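Local coordinates for soluble inorganic pyrophosphatase (Toxoplasma gondii, PDB 5WRT), which probably hydrolyses inorganic pyrophosphate to two phosphates with the help of magnesium ions, this chain being the pyrophosphatase region of a longer protein, at residues Y85-W91 with W190-Y194; R109-H113 with Q204-D208; V141-L145 with A211-A217. One frame throughout, in Å; residues are numbered along the deposited sequence.

Contact 1 of 3, residues Y85-W91 with W190-Y194; sequences YASTLYW and WFRWY
The indole of Trp190 lies between Leu89 and Tyr194. Leu89 CD1 sits over the centre of one face, 3.4 Å from the centroid of the six-membered ring in a CH-pi contact, and Tyr194 CB covers the opposite face toward its rim. With chi1 at -161°, Trp190 CG is anti to its backbone N, which carries the indole off the helix and in among residues 85-91. There its benzene edge meets the face of Tyr85 in an edge-to-face pair, planes at 85°. Tyr194 turns an edge to the Tyr85 face too, in an offset pair with CE2 3.5 Å from Tyr85 CE1. Trp91 and the Trp190 face make an offset edge-to-face pair, completing an aromatic cluster with Tyr90. Tryptophan suits the centre because it adds a donor to two broad faces: Trp190 NE1 donates a hydrogen bond to Thr88 O at 2.7 Å, from above the carbonyl plane. This bond, with Leu89 and Tyr194 on the two faces, helps hold the ring's rotation. One water spans Ala86 N and Tyr194 O, while another joins Tyr85 OH, 3.0 Å away, and only weakly Tyr194 OH. Tyr90 OH bonds Ser87 OG of the second subunit, so this corner belongs to the dimer interface. The cluster ties strand 84-89, paired with strand 57-63, to the C-terminal part of helix 183-193, while Phe191 and Trp91 rest on Val124 of strand 115-125.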
loop_
_atom_site.group_PDB
_atom_site.type_symbol
_atom_site.label_atom_id
_atom_site.label_comp_id
_atom_site.label_asym_id
_atom_site.label_seq_id
_atom_site.Cartn_x
_atom_site.Cartn_y
_atom_site.Cartn_z
ATOM N N TYR A 85 -2.386 -4.680 10.679
ATOM C CA TYR A 85 -1.447 -4.108 9.729
ATOM C C TYR A 85 -1.640 -2.598 9.669
ATOM O O TYR A 85 -2.733 -2.079 9.915
ATOM C CB TYR A 85 -1.632 -4.726 8.342
ATOM C CG TYR A 85 -1.142 -6.153 8.245
ATOM C CD1 TYR A 85 0.107 -6.513 8.736
ATOM C CD2 TYR A 85 -1.925 -7.141 7.663
ATOM C CE1 TYR A 85 0.562 -7.812 8.652
ATOM C CE2 TYR A 85 -1.478 -8.446 7.574
ATOM C CZ TYR A 85 -0.234 -8.776 8.071
ATOM O OH TYR A 85 0.219 -10.074 7.988
ATOM N N ALA A 86 -0.562 -1.886 9.337
ATOM C CA ALA A 86 -0.645 -0.435 9.247
ATOM C C ALA A 86 -1.497 0.022 8.072
ATOM O O ALA A 86 -1.957 1.168 8.063
ATOM C CB ALA A 86 0.756 0.168 9.139
ATOM N N SER A 87 -1.721 -0.846 7.090
ATOM C CA SER A 87 -2.476 -0.507 5.896
ATOM C C SER A 87 -3.501 -1.594 5.610
ATOM O O SER A 87 -3.329 -2.753 5.999
ATOM C CB SER A 87 -1.553 -0.328 4.688
ATOM O OG SER A 87 -0.795 0.863 4.808
ATOM N N THR A 88 -4.581 -1.201 4.939
ATOM C CA THR A 88 -5.596 -2.162 4.533
ATOM C C THR A 88 -5.080 -3.033 3.392
ATOM O O THR A 88 -4.463 -2.543 2.441
ATOM C CB THR A 88 -6.876 -1.437 4.110
ATOM O OG1 THR A 88 -7.443 -0.762 5.241
ATOM C CG2 THR A 88 -7.895 -2.413 3.555
ATOM N N LEU A 89 -5.322 -4.339 3.502
ATOM C CA LEU A 89 -5.001 -5.271 2.431
ATOM C C LEU A 89 -6.143 -5.297 1.422
ATOM O O LEU A 89 -7.305 -5.480 1.796
ATOM C CB LEU A 89 -4.756 -6.667 3.004
ATOM C CG LEU A 89 -3.987 -7.683 2.157
ATOM C CD1 LEU A 89 -2.840 -7.026 1.409
ATOM C CD2 LEU A 89 -3.467 -8.792 3.051
ATOM N N TYR A 90 -5.813 -5.117 0.146
ATOM C CA TYR A 90 -6.818 -4.953 -0.897
ATOM C C TYR A 90 -7.182 -6.259 -1.589
ATOM O O TYR A 90 -7.851 -6.229 -2.626
ATOM C CB TYR A 90 -6.336 -3.941 -1.940
ATOM C CG TYR A 90 -5.865 -2.638 -1.343
ATOM C CD1 TYR A 90 -6.752 -1.791 -0.694
ATOM C CD2 TYR A 90 -4.532 -2.254 -1.428
ATOM C CE1 TYR A 90 -6.329 -0.600 -0.144
ATOM C CE2 TYR A 90 -4.097 -1.062 -0.881
ATOM C CZ TYR A 90 -5.002 -0.239 -0.240
ATOM O OH TYR A 90 -4.582 0.948 0.308
ATOM N N TRP A 91 -6.757 -7.397 -1.049
ATOM C CA TRP A 91 -7.041 -8.690 -1.650
ATOM C C TRP A 91 -7.250 -9.721 -0.553
ATOM O O TRP A 91 -6.707 -9.594 0.548
ATOM C CB TRP A 91 -5.908 -9.132 -2.588
ATOM C CG TRP A 91 -5.512 -8.077 -3.578
ATOM C CD1 TRP A 91 -6.022 -7.895 -4.831
ATOM C CD2 TRP A 91 -4.537 -7.043 -3.388
ATOM N NE1 TRP A 91 -5.422 -6.817 -5.435
ATOM C CE2 TRP A 91 -4.505 -6.277 -4.570
ATOM C CE3 TRP A 91 -3.686 -6.694 -2.335
ATOM C CZ2 TRP A 91 -3.655 -5.183 -4.728
ATOM C CZ3 TRP A 91 -2.842 -5.608 -2.495
ATOM C CH2 TRP A 91 -2.833 -4.866 -3.682
ATOM N N TRP A 190 2.621 -3.378 -1.955
ATOM C CA TRP A 190 1.982 -3.495 -0.650
ATOM C C TRP A 190 2.894 -4.208 0.339
ATOM O O TRP A 190 3.148 -3.709 1.442
ATOM C CB TRP A 190 0.648 -4.235 -0.776
ATOM C CG TRP A 190 -0.266 -4.009 0.390
ATOM C CD1 TRP A 190 -1.301 -3.121 0.458
ATOM C CD2 TRP A 190 -0.220 -4.668 1.662
ATOM N NE1 TRP A 190 -1.906 -3.192 1.689
ATOM C CE2 TRP A 190 -1.260 -4.132 2.448
ATOM C CE3 TRP A 190 0.596 -5.662 2.212
ATOM C CZ2 TRP A 190 -1.505 -4.557 3.754
ATOM C CZ3 TRP A 190 0.351 -6.081 3.508
ATOM C CH2 TRP A 190 -0.690 -5.529 4.264
ATOM N N PHE A 191 3.409 -5.376 -0.044
ATOM C CA PHE A 191 4.258 -6.144 0.855
ATOM C C PHE A 191 5.673 -5.589 0.954
ATOM O O PHE A 191 6.390 -5.932 1.899
ATOM C CB PHE A 191 4.281 -7.610 0.422
ATOM C CG PHE A 191 3.029 -8.354 0.786
ATOM C CD1 PHE A 191 2.814 -8.773 2.090
ATOM C CD2 PHE A 191 2.053 -8.609 -0.163
ATOM C CE1 PHE A 191 1.658 -9.449 2.435
ATOM C CE2 PHE A 191 0.893 -9.283 0.178
ATOM C CZ PHE A 191 0.696 -9.703 1.479
ATOM N N ARG A 192 6.089 -4.740 0.012
ATOM C CA ARG A 192 7.390 -4.091 0.143
ATOM C C ARG A 192 7.371 -3.029 1.236
ATOM O O ARG A 192 8.351 -2.873 1.973
ATOM C CB ARG A 192 7.815 -3.468 -1.188
ATOM C CG ARG A 192 9.270 -3.005 -1.209
ATOM C CD ARG A 192 9.468 -1.775 -2.085
ATOM N NE ARG A 192 9.112 -2.018 -3.479
ATOM C CZ ARG A 192 9.933 -2.547 -4.382
ATOM N NH1 ARG A 192 11.169 -2.889 -4.042
ATOM N NH2 ARG A 192 9.519 -2.730 -5.629
ATOM N N TRP A 193 6.261 -2.302 1.368
ATOM C CA TRP A 193 6.213 -1.095 2.181
ATOM C C TRP A 193 5.449 -1.242 3.491
ATOM O O TRP A 193 5.567 -0.361 4.349
ATOM C CB TRP A 193 5.589 0.054 1.372
ATOM C CG TRP A 193 6.455 0.553 0.254
ATOM C CD1 TRP A 193 6.350 0.236 -1.071
ATOM C CD2 TRP A 193 7.553 1.467 0.361
ATOM N NE1 TRP A 193 7.318 0.891 -1.793
ATOM C CE2 TRP A 193 8.071 1.654 -0.938
ATOM C CE3 TRP A 193 8.152 2.144 1.428
ATOM C CZ2 TRP A 193 9.157 2.488 -1.197
ATOM C CZ3 TRP A 193 9.230 2.971 1.169
ATOM C CH2 TRP A 193 9.721 3.136 -0.133
ATOM N N TYR A 194 4.678 -2.317 3.680
ATOM C CA TYR A 194 3.691 -2.324 4.760
ATOM C C TYR A 194 4.303 -2.385 6.157
ATOM O O TYR A 194 3.593 -2.124 7.134
ATOM C CB TYR A 194 2.702 -3.479 4.576
ATOM C CG TYR A 194 3.219 -4.841 4.976
ATOM C CD1 TYR A 194 4.304 -5.412 4.327
ATOM C CD2 TYR A 194 2.612 -5.560 5.997
ATOM C CE1 TYR A 194 4.774 -6.661 4.686
ATOM C CE2 TYR A 194 3.073 -6.809 6.364
ATOM C CZ TYR A 194 4.156 -7.356 5.704
ATOM O OH TYR A 194 4.621 -8.600 6.064
HETATM O O HOH W 1 2.321 -10.984 6.067
HETATM O O HOH W 2 1.909 -3.408 8.758
#

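Contact 2 of 3, residues R109-H113 with Q204-D208; sequences REVFH and QFGHD
Glu110 lays its aliphatic CB over one face of the His207 imidazole, a CH-pi contact 3.7 Å from the ring centroid. The two side chains run obliquely past each other, yet the carboxylate and ring planes are only 13° apart. Their ionisable atoms do not meet, since Glu110 OE2 stays 5.3 Å from His207 NE2; glutamate serves here through its methylene, while a bend at chi2 (98°) leads the carboxylate away from the contact. Val111 lies alongside His207 and points the same way, with CG1 3.7 Å from His207 NE2. Phe112, next along the loop, brings CE2 to Phe205 O, 3.8 Å away near the ring plane, and to Gly206 CA. Glycine fits at 206 because a side chain there would run into Glu110 O, which already lies 3.1 Å from Gly206 CA. That closeness lets the backbones join, His207 N donating to Glu110 O at 2.8 Å with an N-H...O angle of 160°. Residues 109-113 belong to the loop between strands 92-95 and 115-125, and they flank strand 204-212 where it pairs with strand 136-149. Phe112 leans on Ile148 and His207 on Ala146 of that neighbouring strand, whereas Phe205 turns away from the loop toward helix 183-193.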
loop_
_atom_site.group_PDB
_atom_site.type_symbol
_atom_site.label_atom_id
_atom_site.label_comp_id
_atom_site.label_asym_id
_atom_site.label_seq_id
_atom_site.Cartn_x
_atom_site.Cartn_y
_atom_site.Cartn_z
ATOM N N ARG A 109 20.703 -18.447 -4.698
ATOM C CA ARG A 109 21.308 -17.125 -4.669
ATOM C C ARG A 109 20.370 -16.049 -5.202
ATOM O O ARG A 109 20.561 -14.866 -4.906
ATOM C CB ARG A 109 22.581 -17.166 -5.522
ATOM C CG ARG A 109 23.259 -15.847 -5.805
ATOM C CD ARG A 109 23.973 -15.278 -4.605
ATOM N NE ARG A 109 24.651 -14.048 -4.994
ATOM C CZ ARG A 109 25.898 -13.983 -5.452
ATOM N NH1 ARG A 109 26.635 -15.079 -5.566
ATOM N NH2 ARG A 109 26.408 -12.807 -5.785
ATOM N N GLU A 110 19.326 -16.444 -5.928
ATOM C CA GLU A 110 18.269 -15.531 -6.350
ATOM C C GLU A 110 17.410 -15.029 -5.197
ATOM O O GLU A 110 16.750 -13.996 -5.344
ATOM C CB GLU A 110 17.442 -16.222 -7.426
ATOM C CG GLU A 110 18.323 -16.575 -8.616
ATOM C CD GLU A 110 18.797 -18.018 -8.598
ATOM O OE1 GLU A 110 19.192 -18.527 -9.670
ATOM O OE2 GLU A 110 18.835 -18.622 -7.504
ATOM N N VAL A 111 17.401 -15.722 -4.065
ATOM C CA VAL A 111 16.639 -15.291 -2.903
ATOM C C VAL A 111 17.566 -14.876 -1.761
ATOM O O VAL A 111 17.169 -14.907 -0.600
ATOM C CB VAL A 111 15.646 -16.378 -2.458
ATOM C CG1 VAL A 111 14.654 -16.672 -3.570
ATOM C CG2 VAL A 111 16.383 -17.642 -2.055
ATOM N N PHE A 112 18.797 -14.477 -2.091
ATOM C CA PHE A 112 19.797 -14.046 -1.111
ATOM C C PHE A 112 20.072 -15.126 -0.072
ATOM O O PHE A 112 20.405 -14.820 1.077
ATOM C CB PHE A 112 19.389 -12.746 -0.409
ATOM C CG PHE A 112 18.868 -11.685 -1.333
ATOM C CD1 PHE A 112 19.738 -10.840 -2.000
ATOM C CD2 PHE A 112 17.506 -11.506 -1.502
ATOM C CE1 PHE A 112 19.258 -9.857 -2.841
ATOM C CE2 PHE A 112 17.020 -10.522 -2.338
ATOM C CZ PHE A 112 17.897 -9.696 -3.009
ATOM N N HIS A 113 19.937 -16.393 -0.466
ATOM C CA HIS A 113 20.145 -17.542 0.417
ATOM C C HIS A 113 19.249 -17.496 1.657
ATOM O O HIS A 113 19.556 -18.133 2.670
ATOM C CB HIS A 113 21.619 -17.651 0.829
ATOM C CG HIS A 113 22.551 -17.883 -0.320
ATOM N ND1 HIS A 113 22.452 -18.979 -1.150
ATOM C CD2 HIS A 113 23.590 -17.151 -0.787
ATOM C CE1 HIS A 113 23.394 -18.916 -2.075
ATOM N NE2 HIS A 113 24.099 -17.817 -1.876
ATOM N N GLN A 204 12.695 -6.496 0.630
ATOM C CA GLN A 204 13.275 -6.760 -0.676
ATOM C C GLN A 204 12.553 -7.929 -1.331
ATOM O O GLN A 204 11.742 -8.621 -0.709
ATOM C CB GLN A 204 14.775 -7.055 -0.565
ATOM C CG GLN A 204 15.560 -6.040 0.245
ATOM C CD GLN A 204 16.991 -6.479 0.481
ATOM O OE1 GLN A 204 17.928 -5.907 -0.075
ATOM N NE2 GLN A 204 17.165 -7.508 1.304
ATOM N N PHE A 205 12.857 -8.142 -2.606
ATOM C CA PHE A 205 12.302 -9.255 -3.361
ATOM C C PHE A 205 13.420 -9.977 -4.094
ATOM O O PHE A 205 14.268 -9.340 -4.724
ATOM C CB PHE A 205 11.239 -8.780 -4.358
ATOM C CG PHE A 205 9.982 -8.285 -3.706
ATOM C CD1 PHE A 205 9.834 -6.945 -3.385
ATOM C CD2 PHE A 205 8.948 -9.159 -3.409
ATOM C CE1 PHE A 205 8.677 -6.487 -2.780
ATOM C CE2 PHE A 205 7.790 -8.707 -2.803
ATOM C CZ PHE A 205 7.654 -7.368 -2.487
ATOM N N GLY A 206 13.422 -11.302 -3.999
ATOM C CA GLY A 206 14.348 -12.105 -4.763
ATOM C C GLY A 206 13.951 -12.149 -6.227
ATOM O O GLY A 206 12.930 -11.605 -6.652
ATOM N N HIS A 207 14.794 -12.817 -7.016
ATOM C CA HIS A 207 14.565 -12.989 -8.452
ATOM C C HIS A 207 14.363 -11.648 -9.152
ATOM O O HIS A 207 13.540 -11.515 -10.061
ATOM C CB HIS A 207 13.379 -13.921 -8.716
ATOM C CG HIS A 207 13.589 -15.322 -8.230
ATOM N ND1 HIS A 207 14.202 -16.291 -8.995
ATOM C CD2 HIS A 207 13.262 -15.920 -7.059
ATOM C CE1 HIS A 207 14.248 -17.423 -8.315
ATOM N NE2 HIS A 207 13.685 -17.224 -7.137
ATOM N N ASP A 208 15.118 -10.636 -8.715
ATOM C CA ASP A 208 15.065 -9.294 -9.298
ATOM C C ASP A 208 13.650 -8.718 -9.260
ATOM O O ASP A 208 13.221 -8.020 -10.182
ATOM C CB ASP A 208 15.619 -9.287 -10.727
ATOM C CG ASP A 208 17.084 -9.682 -10.785
ATOM O OD1 ASP A 208 17.848 -9.285 -9.876
ATOM O OD2 ASP A 208 17.474 -10.388 -11.740
#

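Contact 3 of 3, residues V141-L145 with A211-A217; sequences VLGAL and ALPAADA
Ala144 and Leu212 form an antiparallel hydrogen-bonded pair where strand 204-212 adds on beside strand 136-149 of the mixed, curled sheet, consistent with the beta barrel of soluble pyrophosphatases. Two backbone bonds close the pair: Leu212 N donates to Ala144 O at 2.8 Å, and Ala144 N returns a longer bond of 3.3 Å to Leu212 O. Both are bent, with N-H...O angles of 147° and 143°. Beside them Leu145 CD2 lies against Ala211, while Leu212 CB rests on Ala144 O.

Beyond Leu212 the chain leaves the strand through Pro213, the N-cap residue of helix 214-232. Proline has no N-H to leave without a partner where the strand's bonding stops, and its carbonyl starts the helix by accepting from Ala217 N. The first helical turn then swings back over strand 136-149. Ala214 places its methyl by the carbonyls of Leu142 and Val141, and Ala217 directs its CB toward the strand, touching Ala144 CB at 3.7 Å. Alanine suits both helix positions, because its single methyl lets the helix backbone settle close to the strand. Ala217 CB also lies against Gly143 C, 3.4 Å away. Separately, Gly143 CA is 3.1 Å from Leu212 O, and a CB there would clash with that oxygen.

The strand is itself shaped by a classic beta bulge, Leu142 and Gly143 both facing Leu158 on strand 152-161. Trp155 of that strand contacts Ala144 and Leu212 alike, while Val184 and Val173, from helices 183-193 and 173-179, touch Ala211. At the far end, Val141 has CG1 anti to its backbone N, chi1 158°, and this branch meets Ala217 CB at 3.4 Å.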
loop_
_atom_site.group_PDB
_atom_site.type_symbol
_atom_site.label_atom_id
_atom_site.label_comp_id
_atom_site.label_asym_id
_atom_site.label_seq_id
_atom_site.Cartn_x
_atom_site.Cartn_y
_atom_site.Cartn_z
ATOM N N VAL A 141 -3.258 -21.377 -9.104
ATOM C CA VAL A 141 -2.060 -20.602 -8.812
ATOM C C VAL A 141 -1.570 -19.926 -10.086
ATOM O O VAL A 141 -1.459 -20.563 -11.141
ATOM C CB VAL A 141 -0.982 -21.505 -8.194
ATOM C CG1 VAL A 141 0.380 -20.908 -8.386
ATOM C CG2 VAL A 141 -1.270 -21.718 -6.714
ATOM N N LEU A 142 -1.269 -18.626 -9.988
ATOM C CA LEU A 142 -0.867 -17.830 -11.139
ATOM C C LEU A 142 0.582 -17.365 -11.100
ATOM O O LEU A 142 1.140 -17.056 -12.156
ATOM C CB LEU A 142 -1.768 -16.594 -11.268
ATOM C CG LEU A 142 -3.266 -16.850 -11.432
ATOM C CD1 LEU A 142 -4.052 -15.563 -11.216
ATOM C CD2 LEU A 142 -3.558 -17.444 -12.797
ATOM N N GLY A 143 1.196 -17.308 -9.926
ATOM C CA GLY A 143 2.536 -16.770 -9.809
ATOM C C GLY A 143 2.899 -16.585 -8.354
ATOM O O GLY A 143 2.135 -16.931 -7.448
ATOM N N ALA A 144 4.092 -16.033 -8.141
ATOM C CA ALA A 144 4.609 -15.891 -6.788
ATOM C C ALA A 144 5.661 -14.794 -6.747
ATOM O O ALA A 144 6.500 -14.695 -7.645
ATOM C CB ALA A 144 5.206 -17.207 -6.278
ATOM N N LEU A 145 5.605 -13.979 -5.697
ATOM C CA LEU A 145 6.612 -12.964 -5.418
ATOM C C LEU A 145 7.479 -13.447 -4.265
ATOM O O LEU A 145 6.959 -13.916 -3.248
ATOM C CB LEU A 145 5.959 -11.625 -5.069
ATOM C CG LEU A 145 5.258 -10.880 -6.206
ATOM C CD1 LEU A 145 4.200 -9.937 -5.656
ATOM C CD2 LEU A 145 6.274 -10.118 -7.040
ATOM N N ALA A 211 7.653 -11.347 -10.657
ATOM C CA ALA A 211 6.607 -12.300 -10.308
ATOM C C ALA A 211 6.906 -13.593 -11.053
ATOM O O ALA A 211 6.787 -13.651 -12.280
ATOM C CB ALA A 211 5.229 -11.751 -10.664
ATOM N N LEU A 212 7.308 -14.623 -10.317
ATOM C CA LEU A 212 7.663 -15.884 -10.939
ATOM C C LEU A 212 6.441 -16.484 -11.639
ATOM O O LEU A 212 5.307 -16.296 -11.193
ATOM C CB LEU A 212 8.212 -16.845 -9.887
ATOM C CG LEU A 212 9.675 -16.587 -9.504
ATOM C CD1 LEU A 212 10.256 -17.754 -8.723
ATOM C CD2 LEU A 212 10.530 -16.267 -10.724
ATOM N N PRO A 213 6.643 -17.194 -12.747
ATOM C CA PRO A 213 5.505 -17.744 -13.496
ATOM C C PRO A 213 4.740 -18.784 -12.689
ATOM O O PRO A 213 5.196 -19.285 -11.659
ATOM C CB PRO A 213 6.152 -18.371 -14.738
ATOM C CG PRO A 213 7.503 -17.750 -14.837
ATOM C CD PRO A 213 7.923 -17.396 -13.444
ATOM N N ALA A 214 3.541 -19.098 -13.188
ATOM C CA ALA A 214 2.639 -20.013 -12.490
ATOM C C ALA A 214 3.301 -21.358 -12.220
ATOM O O ALA A 214 3.125 -21.938 -11.142
ATOM C CB ALA A 214 1.355 -20.201 -13.295
ATOM N N ALA A 215 4.049 -21.880 -13.196
ATOM C CA ALA A 215 4.703 -23.174 -13.015
ATOM C C ALA A 215 5.716 -23.128 -11.877
ATOM O O ALA A 215 5.826 -24.081 -11.097
ATOM C CB ALA A 215 5.375 -23.609 -14.314
ATOM N N ASP A 216 6.474 -22.032 -11.770
ATOM C CA ASP A 216 7.386 -21.884 -10.641
ATOM C C ASP A 216 6.620 -21.792 -9.330
ATOM O O ASP A 216 7.035 -22.362 -8.315
ATOM C CB ASP A 216 8.265 -20.648 -10.821
ATOM C CG ASP A 216 9.350 -20.849 -11.855
ATOM O OD1 ASP A 216 9.907 -21.964 -11.924
ATOM O OD2 ASP A 216 9.653 -19.889 -12.592
ATOM N N ALA A 217 5.492 -21.081 -9.336
ATOM C CA ALA A 217 4.699 -20.949 -8.121
ATOM C C ALA A 217 4.062 -22.271 -7.721
ATOM O O ALA A 217 3.850 -22.517 -6.528
ATOM C CB ALA A 217 3.639 -19.869 -8.303
#

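The three contacts interleave along the chain, every first segment (85-91, 109-113, 141-145) preceding every second one (190-194, 204-208, 211-217), so the C-terminal part folds back over the earlier strands. Contacts 2 and 3 have centres 15 Å apart and use the two ends of strand 204-212 beside strand 136-149; His207 NE2 packs 3.8 Å from Leu212 CD1. Contact 1 lies 21 Å from contact 2 and 20 Å from contact 3, at helix 183-193, yet it touches contact 2 through Arg192 and Phe205. It is the one at the second subunit, and the side chain of Tyr85 lies about 6 Å from a bound magnesium ion, so this contact lies near both the dimer interface and the metal site.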